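Local coordinates for spondin-1 (Homo sapiens, PDB 2ZOU), which is a secreted extracellular-matrix glycoprotein that probably acts in cell adhesion, its reeler domain forming a disulfide-bonded beta-sandwich, at residues A[42-47]-A[103-108]; A[49-54]-A[126-131]; A[55-60]-A[94-99]; A[78-83]-A[107-112]; A[122-127]-A[138-143]. All blocks are in the same frame, centred on the assembly; numbering follows the deposited sequence. Where two conformers were deposited one is given.

Interaction 1. Residues A[42-47]-A[103-108]; sequences RVTLSA and RTRIQV
The Arg42 guanidinium meets the Gln107 amide at its edge: NH1 gives a hydrogen bond to Gln107 OE1 at 2.9 Å, with the acceptor almost in the guanidinium plane but the donor well above the amide carbonyl plane. The two flat groups are turned 56° apart. A second guanidinium, that of Arg105, reaches the same oxygen through NH2 (2.9 Å to Gln107 OE1), so one amide oxygen sits between two cations and probably eases their repulsion. Arg105 is extended from CG to NE, NH2 3.4 Å from Thr44 CG2 in an oblique crossing. Gln107 gets there with CG in the crowded position between backbone N and carbonyl carbon and the rest extended. Water 1 joins Arg42 NH1 to Gln107 NE2, weakly at the amide. On the other face Leu45 CB packs against Ile106 CG1 (3.8 Å), directed at Phe56 of the opposite sheet. Paired backbone bonds at Val43–Val108 and Leu45–Ile106 make this a regular antiparallel strand pair in one sheet of the reeler beta-sandwich.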
# COMPACT_ATOMS: atom_id res chain seq x y z
N ARG A 42 -6.89 0.94 8.83
CA ARG A 42 -6.21 2.17 8.43
C ARG A 42 -4.74 1.86 8.14
O ARG A 42 -3.97 1.48 9.02
CB ARG A 42 -6.36 3.28 9.49
CG ARG A 42 -5.90 4.64 8.95
CD ARG A 42 -6.05 5.75 9.97
NE ARG A 42 -7.44 5.97 10.37
CZ ARG A 42 -8.08 7.13 10.29
NH1 ARG A 42 -7.46 8.21 9.82
NH2 ARG A 42 -9.34 7.19 10.71
N VAL A 43 -4.40 1.97 6.86
CA VAL A 43 -3.05 1.70 6.37
C VAL A 43 -2.28 3.02 6.35
O VAL A 43 -2.78 4.03 5.86
CB VAL A 43 -3.08 1.06 4.96
CG1 VAL A 43 -1.65 0.78 4.46
CG2 VAL A 43 -3.89 -0.23 4.98
N THR A 44 -1.06 3.00 6.87
CA THR A 44 -0.24 4.21 6.91
C THR A 44 1.10 3.97 6.25
O THR A 44 1.68 2.88 6.34
CB THR A 44 -0.02 4.67 8.36
OG1 THR A 44 0.73 3.69 9.05
CG2 THR A 44 -1.35 4.89 9.07
N LEU A 45 1.59 5.01 5.57
CA LEU A 45 2.93 5.01 5.00
C LEU A 45 3.66 6.20 5.61
O LEU A 45 3.21 7.32 5.49
CB LEU A 45 2.84 5.18 3.49
CG LEU A 45 4.09 5.11 2.65
CD1 LEU A 45 4.87 3.85 2.91
CD2 LEU A 45 3.66 5.17 1.21
N SER A 46 4.77 5.93 6.30
CA SER A 46 5.46 6.99 7.03
C SER A 46 6.97 6.95 6.81
O SER A 46 7.54 5.88 6.56
CB SER A 46 5.26 6.79 8.54
OG SER A 46 3.93 6.46 8.91
N ALA A 47 7.59 8.13 6.92
CA ALA A 47 9.03 8.28 6.79
C ALA A 47 9.62 8.59 8.14
O ALA A 47 9.15 9.52 8.79
CB ALA A 47 9.34 9.42 5.82
N ARG A 103 6.04 14.88 1.93
CA ARG A 103 5.18 14.36 2.99
C ARG A 103 5.96 13.40 3.86
O ARG A 103 6.93 12.80 3.41
CB ARG A 103 3.96 13.65 2.41
CG ARG A 103 2.98 14.58 1.69
CD ARG A 103 1.86 13.79 1.03
NE ARG A 103 0.85 14.64 0.39
CZ ARG A 103 0.92 15.02 -0.88
NH1 ARG A 103 1.94 14.62 -1.64
NH2 ARG A 103 -0.03 15.79 -1.40
N THR A 104 5.53 13.27 5.11
CA THR A 104 6.15 12.31 6.01
C THR A 104 5.18 11.18 6.41
O THR A 104 5.60 10.19 6.99
CB THR A 104 6.68 12.97 7.28
OG1 THR A 104 5.60 13.66 7.94
CG2 THR A 104 7.80 13.97 6.94
N ARG A 105 3.90 11.37 6.10
CA ARG A 105 2.89 10.35 6.39
C ARG A 105 1.70 10.52 5.47
O ARG A 105 1.25 11.63 5.24
CB ARG A 105 2.42 10.45 7.86
CG ARG A 105 1.32 9.44 8.26
CD ARG A 105 0.91 9.58 9.73
NE ARG A 105 -0.12 8.61 10.15
CZ ARG A 105 -1.42 8.81 10.02
NH1 ARG A 105 -1.86 9.94 9.48
NH2 ARG A 105 -2.30 7.89 10.44
N ILE A 106 1.21 9.40 4.96
CA ILE A 106 -0.14 9.36 4.38
C ILE A 106 -0.92 8.20 4.99
O ILE A 106 -0.33 7.26 5.56
CB ILE A 106 -0.15 9.29 2.82
CG1 ILE A 106 0.53 8.01 2.30
CG2 ILE A 106 0.43 10.58 2.22
CD1 ILE A 106 -0.41 6.81 2.22
N GLN A 107 -2.24 8.25 4.86
CA GLN A 107 -3.11 7.19 5.40
C GLN A 107 -4.28 6.97 4.46
O GLN A 107 -4.72 7.91 3.79
CB GLN A 107 -3.66 7.61 6.77
CG GLN A 107 -4.33 8.96 6.73
CD GLN A 107 -4.89 9.41 8.06
OE1 GLN A 107 -4.74 8.75 9.08
NE2 GLN A 107 -5.54 10.57 8.04
N VAL A 108 -4.75 5.74 4.42
CA VAL A 108 -5.91 5.36 3.61
C VAL A 108 -6.61 4.22 4.33
O VAL A 108 -5.99 3.54 5.14
CB VAL A 108 -5.44 4.94 2.20
CG1 VAL A 108 -4.68 3.59 2.23
CG2 VAL A 108 -6.60 4.96 1.20
O HOH W 1 -8.24 11.16 9.67

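Interaction 2. Residues A[49-54]-A[126-131]; sequences PPSYFR and IVQKRI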
# COMPACT_ATOMS: atom_id res chain seq x y z
N PRO A 49 12.19 10.39 10.60
CA PRO A 49 12.93 11.64 10.43
C PRO A 49 14.41 11.41 10.12
O PRO A 49 15.02 10.47 10.64
CB PRO A 49 12.74 12.37 11.77
CG PRO A 49 12.28 11.33 12.71
CD PRO A 49 11.53 10.32 11.92
N PRO A 50 15.01 12.29 9.31
CA PRO A 50 14.43 13.46 8.67
C PRO A 50 13.95 13.21 7.23
O PRO A 50 13.90 14.13 6.43
CB PRO A 50 15.60 14.43 8.66
CG PRO A 50 16.78 13.52 8.34
CD PRO A 50 16.47 12.21 9.04
N SER A 51 13.61 11.96 6.91
CA SER A 51 13.19 11.64 5.55
C SER A 51 11.77 12.10 5.22
O SER A 51 10.97 12.45 6.12
CB SER A 51 13.35 10.14 5.27
OG SER A 51 14.72 9.75 5.41
N TYR A 52 11.46 12.09 3.93
CA TYR A 52 10.15 12.44 3.42
C TYR A 52 10.00 11.74 2.08
O TYR A 52 10.98 11.20 1.54
CB TYR A 52 10.04 13.97 3.25
CG TYR A 52 11.13 14.54 2.38
CD1 TYR A 52 11.00 14.57 0.99
CD2 TYR A 52 12.33 14.99 2.95
CE1 TYR A 52 12.02 15.06 0.18
CE2 TYR A 52 13.36 15.48 2.14
CZ TYR A 52 13.19 15.51 0.77
OH TYR A 52 14.18 16.00 -0.04
N PHE A 53 8.79 11.74 1.56
CA PHE A 53 8.57 11.27 0.20
C PHE A 53 7.75 12.31 -0.57
O PHE A 53 6.90 12.99 -0.01
CB PHE A 53 7.95 9.87 0.15
CG PHE A 53 6.73 9.70 1.01
CD1 PHE A 53 6.85 9.38 2.36
CD2 PHE A 53 5.45 9.84 0.47
CE1 PHE A 53 5.72 9.20 3.16
CE2 PHE A 53 4.31 9.69 1.26
CZ PHE A 53 4.45 9.34 2.61
N ARG A 54 8.05 12.44 -1.85
CA ARG A 54 7.33 13.38 -2.72
C ARG A 54 6.27 12.66 -3.53
O ARG A 54 5.38 13.29 -4.11
CB ARG A 54 8.32 14.12 -3.62
CG ARG A 54 9.16 15.13 -2.87
CD ARG A 54 10.09 15.92 -3.80
NE ARG A 54 11.05 15.06 -4.48
CZ ARG A 54 11.03 14.78 -5.78
NH1 ARG A 54 10.11 15.30 -6.59
NH2 ARG A 54 11.95 13.97 -6.28
N ILE A 126 8.07 4.27 -3.04
CA ILE A 126 8.13 5.73 -2.83
C ILE A 126 9.23 6.40 -3.67
O ILE A 126 10.14 5.74 -4.16
CB ILE A 126 8.30 6.16 -1.32
CG1 ILE A 126 9.70 5.85 -0.79
CG2 ILE A 126 7.14 5.62 -0.42
CD1 ILE A 126 10.73 6.95 -0.97
N VAL A 127 9.12 7.72 -3.80
CA VAL A 127 10.23 8.55 -4.29
C VAL A 127 10.57 9.70 -3.33
O VAL A 127 9.68 10.39 -2.86
CB VAL A 127 10.02 9.09 -5.74
CG1 VAL A 127 8.72 9.87 -5.87
CG2 VAL A 127 11.22 9.92 -6.19
N GLN A 128 11.87 9.88 -3.04
CA GLN A 128 12.40 11.02 -2.27
C GLN A 128 13.39 11.76 -3.16
O GLN A 128 13.03 12.75 -3.79
CB GLN A 128 13.05 10.56 -0.94
CG GLN A 128 13.55 11.72 -0.04
CD GLN A 128 14.13 11.27 1.32
OE1 GLN A 128 14.48 12.11 2.14
NE2 GLN A 128 14.26 9.97 1.52
N LYS A 129 14.64 11.27 -3.22
CA LYS A 129 15.64 11.69 -4.21
C LYS A 129 16.16 10.46 -4.97
O LYS A 129 17.08 10.56 -5.80
CB LYS A 129 16.78 12.47 -3.54
CG LYS A 129 16.33 13.80 -2.95
CD LYS A 129 17.48 14.75 -2.75
CE LYS A 129 17.04 16.00 -2.01
NZ LYS A 129 18.12 17.01 -1.99
N ARG A 130 15.55 9.32 -4.68
CA ARG A 130 15.77 8.06 -5.39
C ARG A 130 14.46 7.30 -5.26
O ARG A 130 13.62 7.67 -4.44
CB ARG A 130 16.93 7.25 -4.79
CG ARG A 130 16.65 6.66 -3.42
CD ARG A 130 17.82 5.86 -2.92
NE ARG A 130 17.59 5.44 -1.54
CZ ARG A 130 18.49 4.84 -0.78
NH1 ARG A 130 19.70 4.58 -1.26
NH2 ARG A 130 18.18 4.50 0.46
N ILE A 131 14.29 6.25 -6.07
CA ILE A 131 13.10 5.39 -5.99
C ILE A 131 13.36 4.18 -5.10
O ILE A 131 14.39 3.50 -5.22
CB ILE A 131 12.64 4.88 -7.38
CG1 ILE A 131 12.48 6.01 -8.41
CG2 ILE A 131 11.39 3.98 -7.25
CD1 ILE A 131 11.30 6.92 -8.19
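Gln128 is the side chain to look at first. Its CG lies anti to the backbone N (chi1 -177°) and the chain beyond is extended, so it runs straight along the backbone of Ser51 and Tyr52, with CG 3.1 Å from Tyr52 O. The phenol ring of Tyr52, with CG in the crowded position between N and carbonyl carbon, folds back over the glutamine at about a right angle. Gln128 CG makes a CH-pi contact, 3.9 Å from the Tyr52 ring centroid, while OE1 lies over the same ring offset toward its rim; amide and ring planes are 69° apart. At the ring's far end Tyr52 OH touches Lys129 CE.

Arg54 bends at chi3 (-62°), which brings the guanidinium side-on to Gln128 O, gripped by NE (3.1 Å) and NH2 (3.0 Å) near the guanidinium plane. Its backbone N binds Val127 O at 2.8 Å, nearly along the C=O axis. Phe53 CB rests on Ile126 CB (4.0 Å), while its ring turns inward beside Phe24. The loop linking strands 40-47 and 55-62 thus packs on the end of strand 120-127 and the loop after it, at one end of the reeler beta-sandwich.

Interaction 3. Residues A[55-60]-A[94-99]; sequences GFTLIA and AVTEST. With EDO (1,2-ethanediol), chain D.
This is a short, buried antiparallel strand pairing in the five-stranded sheet, joining strand 55-62 to strand 95-97. Its one regular pair is Leu58 with Val95: Leu58 N binds Val95 O at 2.8 Å and Val95 N binds Leu58 O at 2.9 Å. Toward Gly55 a side chain takes over. Glu97 puts CG in the crowded position between the backbone N and the carbonyl carbon and bends again at chi2 (-69°), curling back so that OE1 accepts from Phe56 N at 3.0 Å, met from above the carboxylate plane. Gly55 CA lies 3.2 Å from Glu97 OE1, close against the carboxylate. Thr96 OG1, 2.7 Å from Phe56 O, also has Glu97 OE1 within reach, with one proton to give.

In the reeler beta-sandwich, the inward face of this sheet carries Phe56, Leu58 and Val95, which meet Ile106, Val108 and Phe77 of the facing sheet. The Phe56 ring lies across the neighbouring strand, with Thr96 CA over one face. On the outer side, Ile59 CG2 packs against Ala94 CB at 3.6 Å. Thr57 OG1 hydrogen-bonds O2 of an ethanediol, probably from the crystallisation liquor, at 2.7 Å; Ser125 OG binds it too.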
# COMPACT_ATOMS: atom_id res chain seq x y z
N GLY A 55 6.35 11.34 -3.57
CA GLY A 55 5.39 10.51 -4.28
C GLY A 55 5.41 9.09 -3.76
O GLY A 55 6.38 8.63 -3.14
N PHE A 56 4.32 8.37 -3.99
CA PHE A 56 4.20 6.98 -3.53
C PHE A 56 3.18 6.25 -4.38
O PHE A 56 2.33 6.87 -5.04
CB PHE A 56 3.82 6.90 -2.05
CG PHE A 56 2.36 7.18 -1.79
CD1 PHE A 56 1.43 6.14 -1.75
CD2 PHE A 56 1.91 8.49 -1.67
CE1 PHE A 56 0.08 6.42 -1.55
CE2 PHE A 56 0.57 8.78 -1.46
CZ PHE A 56 -0.35 7.75 -1.41
N THR A 57 3.27 4.92 -4.35
CA THR A 57 2.25 4.05 -4.91
C THR A 57 1.98 2.95 -3.92
O THR A 57 2.90 2.36 -3.37
CB THR A 57 2.71 3.41 -6.23
OG1 THR A 57 3.14 4.43 -7.13
CG2 THR A 57 1.55 2.64 -6.86
N LEU A 58 0.70 2.66 -3.71
CA LEU A 58 0.28 1.68 -2.73
C LEU A 58 -0.74 0.72 -3.36
O LEU A 58 -1.73 1.18 -3.94
CB LEU A 58 -0.32 2.40 -1.52
CG LEU A 58 -1.09 1.55 -0.51
CD1 LEU A 58 -0.18 0.55 0.14
CD2 LEU A 58 -1.77 2.42 0.53
N ILE A 59 -0.49 -0.59 -3.23
CA ILE A 59 -1.39 -1.63 -3.76
C ILE A 59 -1.63 -2.74 -2.75
O ILE A 59 -0.91 -2.84 -1.75
CB ILE A 59 -0.87 -2.21 -5.11
CG1 ILE A 59 0.51 -2.83 -4.93
CG2 ILE A 59 -0.89 -1.12 -6.18
CD1 ILE A 59 1.07 -3.47 -6.19
N ALA A 60 -2.66 -3.54 -2.99
CA ALA A 60 -2.94 -4.73 -2.19
C ALA A 60 -3.15 -5.89 -3.15
O ALA A 60 -4.08 -5.85 -3.95
CB ALA A 60 -4.19 -4.52 -1.36
N ALA A 94 -4.71 1.28 -7.62
CA ALA A 94 -3.54 1.77 -6.89
C ALA A 94 -3.79 3.16 -6.30
O ALA A 94 -4.40 4.02 -6.94
CB ALA A 94 -2.32 1.80 -7.81
N VAL A 95 -3.32 3.36 -5.06
CA VAL A 95 -3.35 4.67 -4.40
C VAL A 95 -2.03 5.39 -4.66
O VAL A 95 -0.96 4.79 -4.61
CB VAL A 95 -3.61 4.54 -2.86
CG1 VAL A 95 -3.78 5.91 -2.24
CG2 VAL A 95 -4.87 3.71 -2.59
N THR A 96 -2.10 6.69 -4.94
CA THR A 96 -0.90 7.48 -5.22
C THR A 96 -1.09 8.91 -4.65
O THR A 96 -2.15 9.22 -4.11
CB THR A 96 -0.57 7.47 -6.73
OG1 THR A 96 0.75 7.97 -6.95
CG2 THR A 96 -1.59 8.29 -7.53
N GLU A 97 -0.06 9.75 -4.74
CA GLU A 97 -0.14 11.13 -4.25
C GLU A 97 -1.01 12.00 -5.15
O GLU A 97 -1.09 11.78 -6.36
CB GLU A 97 1.27 11.73 -4.03
CG GLU A 97 2.03 12.24 -5.28
CD GLU A 97 2.51 11.16 -6.25
OE1 GLU A 97 2.62 9.98 -5.88
OE2 GLU A 97 2.78 11.51 -7.43
N SER A 98 -1.67 12.98 -4.53
CA SER A 98 -2.52 13.96 -5.24
C SER A 98 -1.70 15.07 -5.91
O SER A 98 -2.09 15.59 -6.96
CB SER A 98 -3.50 14.62 -4.27
OG SER A 98 -4.51 13.72 -3.86
N THR A 99 -0.60 15.44 -5.27
CA THR A 99 0.35 16.46 -5.74
C THR A 99 1.74 16.05 -5.25
O THR A 99 1.84 15.37 -4.23
CB THR A 99 0.02 17.87 -5.18
OG1 THR A 99 -0.12 17.79 -3.76
CG2 THR A 99 -1.26 18.44 -5.79
C1 EDO D . 7.67 5.67 -7.27
O1 EDO D . 7.44 4.30 -7.59
C2 EDO D . 6.62 6.15 -6.27
O2 EDO D . 5.30 5.95 -6.82

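Interaction 4. Residues A[78-83]-A[107-112]; sequences QIIDEE and QVFWIA
The strands run antiparallel and are joined by one hydrogen-bonded pair, with Gln78 N 2.8 Å from Phe109 O and Phe109 N 3.0 Å from Gln78 O. Beyond this pair side chains and waters carry the contact. Ile80 has CG1 anti to its carbonyl carbon (chi1 -62°) and extends from there, which sets CD1 squarely over the middle of the Phe109 ring: a CH-pi contact 3.7 Å from CD1 to the ring centroid and 11° off the normal. Ile80 CG1 approaches the same ring near CD2 and CE2, while CG2 faces the amide of Gln107. Gln78, extended, lies alongside Phe109 and points the same way.

One residue on, Asp81 OD2 takes a nearly straight bond from Gln107 NE2 (3.0 Å) through its syn lone pair, the donor's amide plane pointing at it. With Arg42 and Arg105 on the amide's OE1, both ends of this amide are held, which is consistent with the orientation modelled. Water 3 links Asp81 OD2 to Gln107 N; water 2 accepts a hydrogen bond from Ile80 N at 2.8 Å and donates to Gln107 O. The two waters thus stand in the place of strand partners where the backbones have drawn apart. Inward, in the conformer given, Val108 CG2 lies 3.0 Å from Gln78 O. This is an edge of the four-stranded sheet of the reeler beta-sandwich, 76-79 being one of its outermost strands.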
# COMPACT_ATOMS: atom_id res chain seq x y z
N GLN A 78 -10.13 3.05 0.36
CA GLN A 78 -10.99 4.21 0.50
C GLN A 78 -10.17 5.43 0.93
O GLN A 78 -9.45 5.38 1.93
CB GLN A 78 -12.10 3.95 1.51
CG GLN A 78 -13.07 5.12 1.63
CD GLN A 78 -14.17 4.88 2.64
OE1 GLN A 78 -14.09 3.96 3.44
NE2 GLN A 78 -15.19 5.71 2.59
N ILE A 79 -10.26 6.50 0.16
CA ILE A 79 -9.51 7.72 0.42
C ILE A 79 -10.00 8.37 1.71
O ILE A 79 -11.21 8.49 1.96
CB ILE A 79 -9.63 8.71 -0.78
CG1 ILE A 79 -9.09 8.07 -2.06
CG2 ILE A 79 -8.98 10.07 -0.47
CD1 ILE A 79 -7.61 7.70 -2.05
N ILE A 80 -9.06 8.76 2.56
CA ILE A 80 -9.35 9.55 3.75
C ILE A 80 -9.07 11.04 3.50
O ILE A 80 -9.92 11.89 3.78
CB ILE A 80 -8.51 9.03 4.95
CG1 ILE A 80 -8.86 7.58 5.27
CG2 ILE A 80 -8.69 9.94 6.19
CD1 ILE A 80 -7.93 6.92 6.28
N ASP A 81 -7.90 11.33 2.96
CA ASP A 81 -7.45 12.70 2.73
C ASP A 81 -7.37 12.97 1.23
O ASP A 81 -6.39 12.63 0.57
CB ASP A 81 -6.09 12.90 3.40
CG ASP A 81 -6.13 12.68 4.90
OD1 ASP A 81 -7.01 13.27 5.58
OD2 ASP A 81 -5.30 11.90 5.41
N GLU A 82 -8.43 13.56 0.71
CA GLU A 82 -8.56 13.80 -0.73
C GLU A 82 -7.46 14.71 -1.29
O GLU A 82 -7.09 14.60 -2.47
CB GLU A 82 -9.94 14.37 -1.03
CG GLU A 82 -11.11 13.46 -0.64
CD GLU A 82 -11.43 13.42 0.88
OE1 GLU A 82 -10.76 14.13 1.68
OE2 GLU A 82 -12.36 12.67 1.26
N GLU A 83 -6.95 15.61 -0.46
CA GLU A 83 -5.90 16.55 -0.90
C GLU A 83 -4.49 15.96 -0.86
O GLU A 83 -3.52 16.58 -1.35
CB GLU A 83 -5.98 17.88 -0.13
CG GLU A 83 -7.19 18.76 -0.50
CD GLU A 83 -7.11 19.35 -1.91
OE1 GLU A 83 -6.00 19.41 -2.49
OE2 GLU A 83 -8.17 19.76 -2.45
N GLN A 107 -2.24 8.25 4.86
CA GLN A 107 -3.11 7.19 5.40
C GLN A 107 -4.28 6.97 4.46
O GLN A 107 -4.72 7.91 3.79
CB GLN A 107 -3.66 7.61 6.77
CG GLN A 107 -4.33 8.96 6.73
CD GLN A 107 -4.89 9.41 8.06
OE1 GLN A 107 -4.74 8.75 9.08
NE2 GLN A 107 -5.54 10.57 8.04
N VAL A 108 -4.75 5.74 4.42
CA VAL A 108 -5.91 5.36 3.61
C VAL A 108 -6.61 4.22 4.33
O VAL A 108 -5.99 3.54 5.14
CB VAL A 108 -5.44 4.94 2.20
CG1 VAL A 108 -4.68 3.59 2.23
CG2 VAL A 108 -6.60 4.96 1.20
N PHE A 109 -7.90 4.01 4.07
CA PHE A 109 -8.53 2.78 4.53
C PHE A 109 -8.35 1.69 3.49
O PHE A 109 -8.37 1.96 2.29
CB PHE A 109 -10.03 2.98 4.76
CG PHE A 109 -10.36 3.79 5.98
CD1 PHE A 109 -9.93 3.37 7.25
CD2 PHE A 109 -11.11 4.96 5.87
CE1 PHE A 109 -10.24 4.12 8.38
CE2 PHE A 109 -11.43 5.71 7.02
CZ PHE A 109 -10.98 5.27 8.26
N TRP A 110 -8.22 0.47 3.99
CA TRP A 110 -8.28 -0.74 3.18
C TRP A 110 -9.35 -1.63 3.79
O TRP A 110 -9.25 -1.99 4.97
CB TRP A 110 -6.94 -1.44 3.13
CG TRP A 110 -6.96 -2.70 2.33
CD1 TRP A 110 -7.01 -2.80 0.97
CD2 TRP A 110 -6.92 -4.03 2.83
NE1 TRP A 110 -7.00 -4.13 0.59
CE2 TRP A 110 -6.95 -4.91 1.72
CE3 TRP A 110 -6.86 -4.58 4.13
CZ2 TRP A 110 -6.91 -6.30 1.87
CZ3 TRP A 110 -6.83 -5.96 4.27
CH2 TRP A 110 -6.84 -6.80 3.14
N ILE A 111 -10.35 -1.97 3.00
CA ILE A 111 -11.46 -2.79 3.44
C ILE A 111 -11.19 -4.22 3.00
O ILE A 111 -11.02 -4.48 1.80
CB ILE A 111 -12.79 -2.30 2.86
CG1 ILE A 111 -13.00 -0.82 3.20
CG2 ILE A 111 -13.95 -3.20 3.38
CD1 ILE A 111 -14.20 -0.16 2.51
N ALA A 112 -11.10 -5.14 3.97
CA ALA A 112 -10.63 -6.49 3.71
C ALA A 112 -11.61 -7.28 2.85
O ALA A 112 -12.83 -7.13 2.98
CB ALA A 112 -10.34 -7.23 5.02
O HOH W 2 -6.37 9.05 2.01
O HOH W 3 -3.15 10.94 3.95

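Interaction 5. Residues A[122-127]-A[138-143]; sequences LKASIV and GSLTKK. With EDO (1,2-ethanediol), chain D; EDO (1,2-ethanediol), chain F.
Leucines pack the buried, tight side of this hairpin. Leu140, third residue of the type I turn from Gly138 to Thr141 that leads into the strand, has CG anti to its carbonyl carbon (chi1 -77°) and an extended end, so that its two methyls reach along the neighbouring strand, CD2 to Ala124 CB and CD1 to Ile126 CG2. Leu45 and Phe24 of the facing sheet close over them, Leu45 CD1 coming within 3.0 Å of Leu140 CD2, and Leu122 reaches Val43, Leu26 and Val28 on that same inner side. Leu122 and Lys142 exchange two bonds of 2.8 Å (Leu122 N to Lys142 O, Lys142 N to Leu122 O), and Ala124 N meets Leu140 O nearly along the C=O axis.

The other face is looser and wet. Lys123 CG touches Thr141 CG2 at 3.7 Å, after which the lysine bends away. Between the two segments the pairing ends at Leu140, and strand 120-127 goes on to pair through Ile126 with Ile132. Water 4 bridges Ala124 O to Thr141 OG1, which also bonds to Gln135. Two ethanediols, probably from the crystallisation liquor, bind here: one (chain F) lies against Leu140 CB, its O1 2.8 Å from Ala124 O; the other (chain D) donates to Ser125 OG. The chemistry thus implies apolar packing on the inner face and polar, solvent-type partners on the outer.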
# COMPACT_ATOMS: atom_id res chain seq x y z
N LEU A 122 0.10 -6.11 1.18
CA LEU A 122 0.04 -4.67 1.03
C LEU A 122 1.44 -4.22 0.74
O LEU A 122 2.35 -4.57 1.49
CB LEU A 122 -0.44 -4.02 2.33
CG LEU A 122 -1.85 -4.41 2.80
CD1 LEU A 122 -2.13 -3.89 4.20
CD2 LEU A 122 -2.86 -3.84 1.83
N LYS A 123 1.62 -3.44 -0.32
CA LYS A 123 2.95 -3.07 -0.81
C LYS A 123 3.01 -1.63 -1.27
O LYS A 123 2.10 -1.14 -1.93
CB LYS A 123 3.34 -3.95 -2.00
CG LYS A 123 3.96 -5.28 -1.69
CD LYS A 123 3.85 -6.21 -2.88
CE LYS A 123 4.82 -5.86 -3.98
NZ LYS A 123 4.89 -6.99 -4.96
N ALA A 124 4.11 -0.95 -0.97
CA ALA A 124 4.29 0.42 -1.40
C ALA A 124 5.65 0.65 -2.03
O ALA A 124 6.61 -0.06 -1.74
CB ALA A 124 4.09 1.37 -0.24
N SER A 125 5.69 1.65 -2.90
CA SER A 125 6.90 2.18 -3.49
C SER A 125 6.90 3.67 -3.23
O SER A 125 5.82 4.28 -3.21
CB SER A 125 6.89 1.89 -4.99
OG SER A 125 7.95 2.55 -5.64
N ILE A 126 8.07 4.27 -3.04
CA ILE A 126 8.13 5.73 -2.83
C ILE A 126 9.23 6.40 -3.67
O ILE A 126 10.14 5.74 -4.16
CB ILE A 126 8.30 6.16 -1.32
CG1 ILE A 126 9.70 5.85 -0.79
CG2 ILE A 126 7.14 5.62 -0.42
CD1 ILE A 126 10.73 6.95 -0.97
N VAL A 127 9.12 7.72 -3.80
CA VAL A 127 10.23 8.55 -4.29
C VAL A 127 10.57 9.70 -3.33
O VAL A 127 9.68 10.39 -2.86
CB VAL A 127 10.02 9.09 -5.74
CG1 VAL A 127 8.72 9.87 -5.87
CG2 VAL A 127 11.22 9.92 -6.19
N GLY A 138 10.00 -6.57 3.30
CA GLY A 138 10.69 -5.36 3.68
C GLY A 138 9.79 -4.42 4.44
O GLY A 138 8.64 -4.75 4.74
N SER A 139 10.31 -3.24 4.73
CA SER A 139 9.56 -2.32 5.57
C SER A 139 8.34 -1.70 4.87
O SER A 139 7.46 -1.18 5.55
CB SER A 139 10.49 -1.24 6.13
OG SER A 139 11.10 -0.49 5.10
N LEU A 140 8.31 -1.74 3.54
CA LEU A 140 7.17 -1.22 2.78
C LEU A 140 6.24 -2.34 2.28
O LEU A 140 5.47 -2.14 1.36
CB LEU A 140 7.65 -0.36 1.62
CG LEU A 140 8.12 1.06 2.02
CD1 LEU A 140 8.63 1.78 0.79
CD2 LEU A 140 7.03 1.86 2.67
N THR A 141 6.31 -3.50 2.92
CA THR A 141 5.50 -4.65 2.53
C THR A 141 4.93 -5.32 3.78
O THR A 141 5.66 -5.58 4.74
CB THR A 141 6.34 -5.64 1.72
OG1 THR A 141 6.92 -4.94 0.61
CG2 THR A 141 5.53 -6.87 1.22
N LYS A 142 3.62 -5.58 3.77
CA LYS A 142 2.99 -6.25 4.90
C LYS A 142 2.04 -7.33 4.41
O LYS A 142 1.18 -7.07 3.58
CB LYS A 142 2.24 -5.26 5.80
CG LYS A 142 1.60 -5.90 7.04
CD LYS A 142 2.61 -6.44 8.04
CE LYS A 142 1.93 -7.17 9.22
NZ LYS A 142 1.67 -8.63 8.98
N LYS A 143 2.22 -8.53 4.94
CA LYS A 143 1.38 -9.67 4.61
C LYS A 143 0.30 -9.83 5.67
O LYS A 143 0.60 -9.83 6.86
CB LYS A 143 2.23 -10.94 4.54
CG LYS A 143 1.44 -12.22 4.30
CD LYS A 143 2.26 -13.48 4.59
CE LYS A 143 3.39 -13.68 3.61
NZ LYS A 143 3.68 -15.14 3.48
C1 EDO D . 7.67 5.67 -7.27
O1 EDO D . 7.44 4.30 -7.59
C2 EDO D . 6.62 6.15 -6.27
O2 EDO D . 5.30 5.95 -6.82
C1 EDO F . 9.95 -1.75 -0.55
O1 EDO F . 9.24 -0.92 -1.46
C2 EDO F . 11.45 -1.52 -0.64
O2 EDO F . 12.05 -1.70 0.65
O HOH W 4 6.94 -2.90 -1.45

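From the N terminus, the first segment in these contacts is on strand 40-47: interaction 1 pairs it with 103-108, closing a loop of 55 residues. Within that loop falls interaction 3, which joins 55-60 to 94-99 in the other sheet. Interaction 2 starts on the linker at 49-54 and ends at 126-131, so it crosses interaction 1 and encloses interactions 3 and 4. Interaction 4 crosses interaction 3 and shares Gln107 and Val108 with interaction 1, extending the four-stranded sheet. Interaction 5 is the late, local hairpin; it shares Ile126 and Val127 with interaction 2 and widens the five-stranded sheet. Between the sheets, Leu45 meets Phe56 and Leu140, and Val108 meets Leu58.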